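Local coordinates for protein putative poly(3-hydroxybutyrate) depolymerase LpqC (Bordetella parapertussis 12822, PDB 3D0K) that probably hydrolyses ester bonds of poly(3-hydroxybutyrate) or related esters, as a putative depolymerase with an alpha-beta-alpha sandwich fold, at residues Met158-Ala172 with His199-Leu211. Residues are numbered along the deposited sequence; the frame is centred on the assembly and turned at random.
Sequences MSSQPHAPFHAVTAA and HLARLLAYPMTIL
Strands 168-172 and 209-211 run parallel at 26°, joined by backbone hydrogen bonds from Thr209 N to Val169 O, Ala171 N to Thr209 O and, at 2.8 Å, Leu211 N to Ala171 O. They are the neighbouring strands of a beta-alpha-beta unit whose helix 197-205 also packs against the end of helix 149-160; the mostly parallel sheet is consistent with an alpha/beta-hydrolase fold. That second helix follows the probable nucleophile elbow at Ser148, and the strand 142-147 before it borders 168-172 on the side away from 209-211. Tyr206, the first residue past helix 197-205, carries much of the contact. Its chi1 of -166° turns the ring away from the backbone N, across to the loop before strand 168-172. The selenomethionine methyl Met158 CE sits squarely over one ring face, 3.3 Å from the Tyr206 centroid, a CH-pi contact with SE farther out above the same face; Pro207 CD lies near the rim of the opposite face. An edge of Tyr206 meets the His163 ring in an offset edge-to-face pair, planes at 73°. At the ring's far end the hydroxyl donates to Phe166 O (OH to O 2.7 Å), coming from above the carbonyl plane, while Val169 CG2 lies against Tyr206 CE1. His163 is itself held by a nearly straight bond from NE2 to Met158 O (2.7 Å), in the ring plane and on a carbonyl lone pair, which fixes its rotation; its CE1 edge faces Arg202 O. Leu203 leans its CD1 on Met158 CB and its CD2 on Ser159 OG, whose hydrogen-bond partner is His155 O. Where the strands pair, Thr170 CG2 rests on Leu211 CB, and a single water bridges Thr170 OG1, Thr209 OG1 and Val169 O, lying 2.8 Å from Thr209 OG1.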
HETATM    1  N   MSE A 158      -0.476   1.520  -7.627  1.00 19.10           N
HETATM    2  CA  MSE A 158      -1.022   0.647  -8.682  1.00 20.21           C
HETATM    3  C   MSE A 158      -1.495   1.407  -9.911  1.00 19.35           C
HETATM    4  O   MSE A 158      -1.433   0.857 -11.015  1.00 21.55           O
HETATM    5  CB  MSE A 158      -2.099  -0.307  -8.137  1.00 18.22           C
HETATM    6  CG  MSE A 158      -1.487  -1.308  -7.072  1.00 21.78           C
HETATM    7 SE   MSE A 158       0.053  -2.326  -7.706  0.75 30.16          SE
HETATM    8  CE  MSE A 158      -1.081  -3.576  -8.718  1.00 25.39           C
ATOM      9  N   SER A 159      -1.958   2.650  -9.737  1.00 18.67           N
ATOM     10  CA  SER A 159      -2.386   3.477 -10.852  1.00 19.66           C
ATOM     11  C   SER A 159      -1.248   4.046 -11.694  1.00 20.93           C
ATOM     12  O   SER A 159      -1.479   4.552 -12.787  1.00 21.64           O
ATOM     13  CB  SER A 159      -3.172   4.679 -10.316  1.00 20.19           C
ATOM     14  OG  SER A 159      -4.240   4.238  -9.505  1.00 19.29           O
ATOM     15  N   SER A 160      -0.048   4.058 -11.142  1.00 19.75           N
ATOM     16  CA  SER A 160       1.058   4.838 -11.729  1.00 20.57           C
ATOM     17  C   SER A 160       2.336   4.054 -11.980  1.00 20.28           C
ATOM     18  O   SER A 160       3.182   4.525 -12.733  1.00 20.39           O
ATOM     19  CB  SER A 160       1.379   6.067 -10.877  1.00 20.08           C
ATOM     20  OG  SER A 160       1.921   5.648  -9.625  1.00 19.65           O
ATOM     21  N   GLN A 161       2.461   2.847 -11.409  1.00 20.07           N
ATOM     22  CA  GLN A 161       3.743   2.088 -11.430  1.00 20.21           C
ATOM     23  C   GLN A 161       3.625   0.725 -12.117  1.00 20.55           C
ATOM     24  O   GLN A 161       2.529   0.148 -12.151  1.00 21.29           O
ATOM     25  CB  GLN A 161       4.285   1.878  -9.988  1.00 18.42           C
ATOM     26  CG  GLN A 161       4.358   3.187  -9.139  1.00 19.81           C
ATOM     27  CD  GLN A 161       5.354   4.183  -9.742  1.00 20.69           C
ATOM     28  OE1 GLN A 161       6.460   3.777 -10.163  1.00 16.57           O
ATOM     29  NE2 GLN A 161       4.954   5.468  -9.846  1.00 17.80           N
ATOM     30  N   PRO A 162       4.734   0.210 -12.692  1.00 20.78           N
ATOM     31  CA  PRO A 162       4.678  -1.170 -13.212  1.00 21.45           C
ATOM     32  C   PRO A 162       4.222  -2.205 -12.145  1.00 21.50           C
ATOM     33  O   PRO A 162       4.588  -2.098 -10.955  1.00 21.36           O
ATOM     34  CB  PRO A 162       6.124  -1.445 -13.675  1.00 21.50           C
ATOM     35  CG  PRO A 162       6.710  -0.056 -13.980  1.00 23.49           C
ATOM     36  CD  PRO A 162       6.054   0.856 -12.919  1.00 21.69           C
ATOM     37  N   HIS A 163       3.461  -3.211 -12.572  1.00 21.28           N
ATOM     38  CA  HIS A 163       2.925  -4.199 -11.627  1.00 21.29           C
ATOM     39  C   HIS A 163       3.783  -5.439 -11.446  1.00 21.85           C
ATOM     40  O   HIS A 163       3.529  -6.232 -10.523  1.00 21.11           O
ATOM     41  CB  HIS A 163       1.518  -4.621 -12.008  1.00 21.42           C
ATOM     42  CG  HIS A 163       0.532  -3.503 -11.952  1.00 21.33           C
ATOM     43  ND1 HIS A 163      -0.642  -3.533 -12.666  1.00 24.18           N
ATOM     44  CD2 HIS A 163       0.594  -2.271 -11.366  1.00 21.08           C
ATOM     45  CE1 HIS A 163      -1.304  -2.402 -12.469  1.00 24.16           C
ATOM     46  NE2 HIS A 163      -0.585  -1.617 -11.680  1.00 19.39           N
ATOM     47  N   ALA A 164       4.791  -5.589 -12.303  1.00 22.56           N
ATOM     48  CA  ALA A 164       5.652  -6.791 -12.289  1.00 22.23           C
ATOM     49  C   ALA A 164       6.201  -7.241 -10.913  1.00 22.43           C
ATOM     50  O   ALA A 164       6.202  -8.452 -10.637  1.00 22.91           O
ATOM     51  CB  ALA A 164       6.810  -6.726 -13.413  1.00 22.84           C
ATOM     52  N   PRO A 165       6.639  -6.297 -10.041  1.00 22.77           N
ATOM     53  CA  PRO A 165       7.170  -6.740  -8.756  1.00 22.54           C
ATOM     54  C   PRO A 165       6.129  -7.385  -7.800  1.00 22.25           C
ATOM     55  O   PRO A 165       6.537  -8.037  -6.848  1.00 23.03           O
ATOM     56  CB  PRO A 165       7.702  -5.438  -8.143  1.00 22.50           C
ATOM     57  CG  PRO A 165       7.913  -4.510  -9.321  1.00 22.54           C
ATOM     58  CD  PRO A 165       6.761  -4.832 -10.188  1.00 23.07           C
ATOM     59  N   PHE A 166       4.830  -7.198  -8.041  1.00 20.65           N
ATOM     60  CA  PHE A 166       3.817  -7.509  -7.038  1.00 20.77           C
ATOM     61  C   PHE A 166       2.935  -8.703  -7.376  1.00 20.38           C
ATOM     62  O   PHE A 166       2.252  -8.717  -8.410  1.00 21.90           O
ATOM     63  CB  PHE A 166       2.940  -6.270  -6.764  1.00 20.17           C
ATOM     64  CG  PHE A 166       3.755  -5.031  -6.507  1.00 21.51           C
ATOM     65  CD1 PHE A 166       3.935  -4.069  -7.521  1.00 21.60           C
ATOM     66  CD2 PHE A 166       4.393  -4.864  -5.286  1.00 19.97           C
ATOM     67  CE1 PHE A 166       4.704  -2.939  -7.284  1.00 22.95           C
ATOM     68  CE2 PHE A 166       5.196  -3.737  -5.024  1.00 21.44           C
ATOM     69  CZ  PHE A 166       5.342  -2.761  -6.031  1.00 19.78           C
ATOM     70  N   HIS A 167       2.965  -9.700  -6.498  1.00 19.89           N
ATOM     71  CA  HIS A 167       2.103 -10.894  -6.608  1.00 19.46           C
ATOM     72  C   HIS A 167       0.641 -10.695  -6.126  1.00 20.08           C
ATOM     73  O   HIS A 167      -0.320 -11.268  -6.685  1.00 20.10           O
ATOM     74  CB  HIS A 167       2.741 -12.011  -5.805  1.00 20.00           C
ATOM     75  CG  HIS A 167       1.909 -13.246  -5.716  1.00 23.67           C
ATOM     76  ND1 HIS A 167       1.753 -14.117  -6.778  1.00 24.62           N
ATOM     77  CD2 HIS A 167       1.183 -13.758  -4.690  1.00 27.50           C
ATOM     78  CE1 HIS A 167       0.965 -15.115  -6.406  1.00 29.96           C
ATOM     79  NE2 HIS A 167       0.604 -14.915  -5.144  1.00 28.49           N
ATOM     80  N   ALA A 168       0.479  -9.883  -5.088  1.00 18.31           N
ATOM     81  CA  ALA A 168      -0.846  -9.585  -4.521  1.00 18.35           C
ATOM     82  C   ALA A 168      -0.782  -8.217  -3.909  1.00 16.86           C
ATOM     83  O   ALA A 168       0.274  -7.812  -3.385  1.00 17.88           O
ATOM     84  CB  ALA A 168      -1.231 -10.618  -3.438  1.00 16.51           C
ATOM     85  N   VAL A 169      -1.911  -7.493  -3.936  1.00 17.14           N
ATOM     86  CA  VAL A 169      -1.989  -6.115  -3.484  1.00 17.18           C
ATOM     87  C   VAL A 169      -3.377  -5.904  -2.847  1.00 17.43           C
ATOM     88  O   VAL A 169      -4.409  -6.268  -3.418  1.00 16.96           O
ATOM     89  CB  VAL A 169      -1.814  -5.076  -4.633  1.00 17.24           C
ATOM     90  CG1 VAL A 169      -1.953  -3.616  -4.079  1.00 16.71           C
ATOM     91  CG2 VAL A 169      -0.425  -5.285  -5.349  1.00 18.64           C
ATOM     92  N   THR A 170      -3.351  -5.357  -1.649  1.00 16.36           N
ATOM     93  CA  THR A 170      -4.549  -5.015  -0.891  1.00 18.03           C
ATOM     94  C   THR A 170      -4.478  -3.582  -0.353  1.00 18.38           C
ATOM     95  O   THR A 170      -3.522  -3.204   0.336  1.00 17.21           O
ATOM     96  CB  THR A 170      -4.715  -5.970   0.264  1.00 18.20           C
ATOM     97  OG1 THR A 170      -4.952  -7.274  -0.252  1.00 17.43           O
ATOM     98  CG2 THR A 170      -5.915  -5.529   1.162  1.00 17.69           C
ATOM     99  N   ALA A 171      -5.533  -2.795  -0.630  1.00 17.28           N
ATOM    100  CA  ALA A 171      -5.622  -1.479  -0.063  1.00 19.50           C
ATOM    101  C   ALA A 171      -6.762  -1.510   0.946  1.00 19.45           C
ATOM    102  O   ALA A 171      -7.886  -1.869   0.612  1.00 19.00           O
ATOM    103  CB  ALA A 171      -5.899  -0.424  -1.155  1.00 19.55           C
ATOM    104  N   ALA A 172      -6.456  -1.205   2.197  1.00 18.15           N
ATOM    105  CA  ALA A 172      -7.408  -1.419   3.247  1.00 17.56           C
ATOM    106  C   ALA A 172      -7.911  -0.067   3.808  1.00 17.22           C
ATOM    107  O   ALA A 172      -7.097   0.777   4.198  1.00 16.45           O
ATOM    108  CB  ALA A 172      -6.754  -2.272   4.357  1.00 17.26           C
ATOM    109  N   HIS A 199      -1.902   2.732 -18.528  1.00 23.24           N
ATOM    110  CA  HIS A 199      -1.785   2.645 -17.058  1.00 22.34           C
ATOM    111  C   HIS A 199      -3.143   2.246 -16.491  1.00 21.35           C
ATOM    112  O   HIS A 199      -3.235   1.388 -15.612  1.00 19.57           O
ATOM    113  CB  HIS A 199      -1.376   3.983 -16.401  1.00 22.37           C
ATOM    114  CG  HIS A 199       0.082   4.297 -16.545  1.00 26.25           C
ATOM    115  ND1 HIS A 199       0.561   5.206 -17.464  1.00 25.87           N
ATOM    116  CD2 HIS A 199       1.165   3.793 -15.907  1.00 26.19           C
ATOM    117  CE1 HIS A 199       1.879   5.256 -17.382  1.00 28.46           C
ATOM    118  NE2 HIS A 199       2.271   4.398 -16.456  1.00 27.73           N
ATOM    119  N   LEU A 200      -4.178   2.901 -16.999  1.00 20.58           N
ATOM    120  CA  LEU A 200      -5.537   2.618 -16.587  1.00 20.55           C
ATOM    121  C   LEU A 200      -5.952   1.161 -16.886  1.00 20.45           C
ATOM    122  O   LEU A 200      -6.557   0.501 -16.021  1.00 19.80           O
ATOM    123  CB  LEU A 200      -6.523   3.617 -17.235  1.00 19.57           C
ATOM    124  CG  LEU A 200      -7.978   3.396 -16.764  1.00 21.12           C
ATOM    125  CD1 LEU A 200      -8.162   3.332 -15.227  1.00 23.27           C
ATOM    126  CD2 LEU A 200      -8.922   4.440 -17.333  1.00 21.41           C
ATOM    127  N   ALA A 201      -5.666   0.674 -18.089  1.00 19.79           N
ATOM    128  CA  ALA A 201      -6.016  -0.708 -18.436  1.00 18.96           C
ATOM    129  C   ALA A 201      -5.311  -1.668 -17.482  1.00 19.17           C
ATOM    130  O   ALA A 201      -5.923  -2.607 -16.981  1.00 20.19           O
ATOM    131  CB  ALA A 201      -5.629  -1.026 -19.892  1.00 18.33           C
ATOM    132  N   ARG A 202      -4.026  -1.433 -17.218  1.00 18.73           N
ATOM    133  CA  ARG A 202      -3.276  -2.330 -16.331  1.00 18.45           C
ATOM    134  C   ARG A 202      -3.816  -2.283 -14.899  1.00 18.27           C
ATOM    135  O   ARG A 202      -3.940  -3.353 -14.223  1.00 18.58           O
ATOM    136  CB  ARG A 202      -1.807  -1.945 -16.292  1.00 19.03           C
ATOM    137  CG  ARG A 202      -1.069  -2.146 -17.605  1.00 21.89           C
ATOM    138  CD  ARG A 202       0.238  -1.419 -17.392  1.00 32.63           C
ATOM    139  NE  ARG A 202       0.860  -0.836 -18.581  1.00 42.55           N
ATOM    140  CZ  ARG A 202       1.274  -1.539 -19.629  1.00 45.92           C
ATOM    141  NH1 ARG A 202       1.096  -2.864 -19.668  1.00 47.42           N
ATOM    142  NH2 ARG A 202       1.833  -0.908 -20.659  1.00 48.83           N
ATOM    143  N   LEU A 203      -4.150  -1.071 -14.448  1.00 18.70           N
ATOM    144  CA  LEU A 203      -4.801  -0.907 -13.109  1.00 18.15           C
ATOM    145  C   LEU A 203      -6.062  -1.727 -12.990  1.00 18.96           C
ATOM    146  O   LEU A 203      -6.274  -2.483 -11.999  1.00 19.32           O
ATOM    147  CB  LEU A 203      -5.093   0.576 -12.840  1.00 17.68           C
ATOM    148  CG  LEU A 203      -5.943   0.937 -11.621  1.00 19.38           C
ATOM    149  CD1 LEU A 203      -5.180   0.568 -10.329  1.00 21.00           C
ATOM    150  CD2 LEU A 203      -6.400   2.384 -11.678  1.00 18.52           C
ATOM    151  N   LEU A 204      -6.972  -1.533 -13.952  1.00 18.66           N
ATOM    152  CA  LEU A 204      -8.231  -2.252 -13.972  1.00 18.49           C
ATOM    153  C   LEU A 204      -8.123  -3.765 -14.011  1.00 19.34           C
ATOM    154  O   LEU A 204      -8.933  -4.436 -13.414  1.00 19.81           O
ATOM    155  CB  LEU A 204      -9.135  -1.741 -15.117  1.00 17.92           C
ATOM    156  CG  LEU A 204      -9.624  -0.283 -14.997  1.00 16.26           C
ATOM    157  CD1 LEU A 204     -10.286   0.181 -16.295  1.00 18.54           C
ATOM    158  CD2 LEU A 204     -10.605  -0.104 -13.789  1.00 17.92           C
ATOM    159  N   ALA A 205      -7.106  -4.296 -14.692  1.00 17.48           N
ATOM    160  CA  ALA A 205      -6.951  -5.735 -14.875  1.00 18.00           C
ATOM    161  C   ALA A 205      -6.442  -6.416 -13.614  1.00 17.72           C
ATOM    162  O   ALA A 205      -6.692  -7.622 -13.389  1.00 17.82           O
ATOM    163  CB  ALA A 205      -5.987  -6.010 -16.038  1.00 17.24           C
ATOM    164  N   TYR A 206      -5.685  -5.659 -12.810  1.00 17.38           N
ATOM    165  CA  TYR A 206      -4.933  -6.256 -11.715  1.00 17.77           C
ATOM    166  C   TYR A 206      -5.909  -6.788 -10.658  1.00 18.27           C
ATOM    167  O   TYR A 206      -6.902  -6.123 -10.348  1.00 17.53           O
ATOM    168  CB  TYR A 206      -3.941  -5.247 -11.102  1.00 17.78           C
ATOM    169  CG  TYR A 206      -2.925  -5.991 -10.191  1.00 19.78           C
ATOM    170  CD1 TYR A 206      -3.243  -6.278  -8.872  1.00 18.79           C
ATOM    171  CD2 TYR A 206      -1.685  -6.445 -10.691  1.00 18.59           C
ATOM    172  CE1 TYR A 206      -2.381  -6.975  -8.056  1.00 19.85           C
ATOM    173  CE2 TYR A 206      -0.791  -7.148  -9.867  1.00 20.77           C
ATOM    174  CZ  TYR A 206      -1.156  -7.399  -8.537  1.00 20.89           C
ATOM    175  OH  TYR A 206      -0.282  -8.076  -7.701  1.00 20.96           O
ATOM    176  N   PRO A 207      -5.644  -7.981 -10.100  1.00 18.57           N
ATOM    177  CA  PRO A 207      -6.559  -8.494  -9.044  1.00 19.40           C
ATOM    178  C   PRO A 207      -6.383  -7.841  -7.652  1.00 19.99           C
ATOM    179  O   PRO A 207      -6.181  -8.540  -6.642  1.00 21.44           O
ATOM    180  CB  PRO A 207      -6.235  -9.989  -9.015  1.00 18.89           C
ATOM    181  CG  PRO A 207      -4.719 -10.011  -9.283  1.00 20.33           C
ATOM    182  CD  PRO A 207      -4.566  -8.947 -10.419  1.00 18.39           C
HETATM  183  N   MSE A 208      -6.471  -6.523  -7.594  1.00 19.52           N
HETATM  184  CA  MSE A 208      -6.275  -5.808  -6.360  1.00 20.81           C
HETATM  185  C   MSE A 208      -7.456  -6.090  -5.449  1.00 20.05           C
HETATM  186  O   MSE A 208      -8.557  -6.089  -5.943  1.00 21.77           O
HETATM  187  CB  MSE A 208      -6.259  -4.279  -6.666  1.00 18.41           C
HETATM  188  CG  MSE A 208      -6.043  -3.494  -5.388  1.00 23.68           C
HETATM  189 SE   MSE A 208      -5.608  -1.609  -5.885  0.75 27.13          SE
HETATM  190  CE  MSE A 208      -4.291  -2.164  -7.174  1.00 32.75           C
ATOM    191  N   THR A 209      -7.230  -6.299  -4.140  1.00 20.87           N
ATOM    192  CA  THR A 209      -8.314  -6.376  -3.141  1.00 20.31           C
ATOM    193  C   THR A 209      -8.491  -4.988  -2.526  1.00 20.75           C
ATOM    194  O   THR A 209      -7.527  -4.342  -2.069  1.00 19.39           O
ATOM    195  CB  THR A 209      -7.985  -7.374  -1.998  1.00 22.51           C
ATOM    196  OG1 THR A 209      -7.714  -8.652  -2.559  1.00 20.32           O
ATOM    197  CG2 THR A 209      -9.132  -7.511  -0.997  1.00 20.63           C
ATOM    198  N   ILE A 210      -9.739  -4.544  -2.490  1.00 18.35           N
ATOM    199  CA  ILE A 210     -10.101  -3.409  -1.697  1.00 19.78           C
ATOM    200  C   ILE A 210     -10.673  -3.980  -0.438  1.00 19.55           C
ATOM    201  O   ILE A 210     -11.718  -4.657  -0.485  1.00 19.52           O
ATOM    202  CB  ILE A 210     -11.135  -2.550  -2.400  1.00 19.65           C
ATOM    203  CG1 ILE A 210     -10.554  -2.064  -3.755  1.00 20.97           C
ATOM    204  CG2 ILE A 210     -11.625  -1.441  -1.449  1.00 21.53           C
ATOM    205  CD1 ILE A 210     -11.755  -1.714  -4.765  1.00 24.89           C
ATOM    206  N   LEU A 211      -9.977  -3.771   0.694  1.00 18.96           N
ATOM    207  CA  LEU A 211     -10.411  -4.404   1.948  1.00 17.38           C
ATOM    208  C   LEU A 211     -11.068  -3.330   2.814  1.00 19.71           C
ATOM    209  O   LEU A 211     -10.402  -2.343   3.209  1.00 19.92           O
ATOM    210  CB  LEU A 211      -9.255  -5.027   2.689  1.00 17.78           C
ATOM    211  CG  LEU A 211      -9.460  -6.006   3.833  1.00 16.21           C
ATOM    212  CD1 LEU A 211     -10.221  -7.306   3.408  1.00 18.91           C
ATOM    213  CD2 LEU A 211      -8.085  -6.429   4.444  1.00 18.55           C
TER
HETATM  214  O   HOH W   1      -1.318   1.055 -13.899  1.00 17.61           O
HETATM  215  O   HOH W   2       4.355   3.266 -14.945  1.00 24.35           O
HETATM  216  O   HOH W   3      -2.108  -5.316 -14.233  1.00 32.32           O
HETATM  217  O   HOH W   4      -4.078  -9.144  -5.095  1.00 13.64           O
HETATM  218  O   HOH W   5      -4.938  -9.219  -2.580  1.00 16.47           O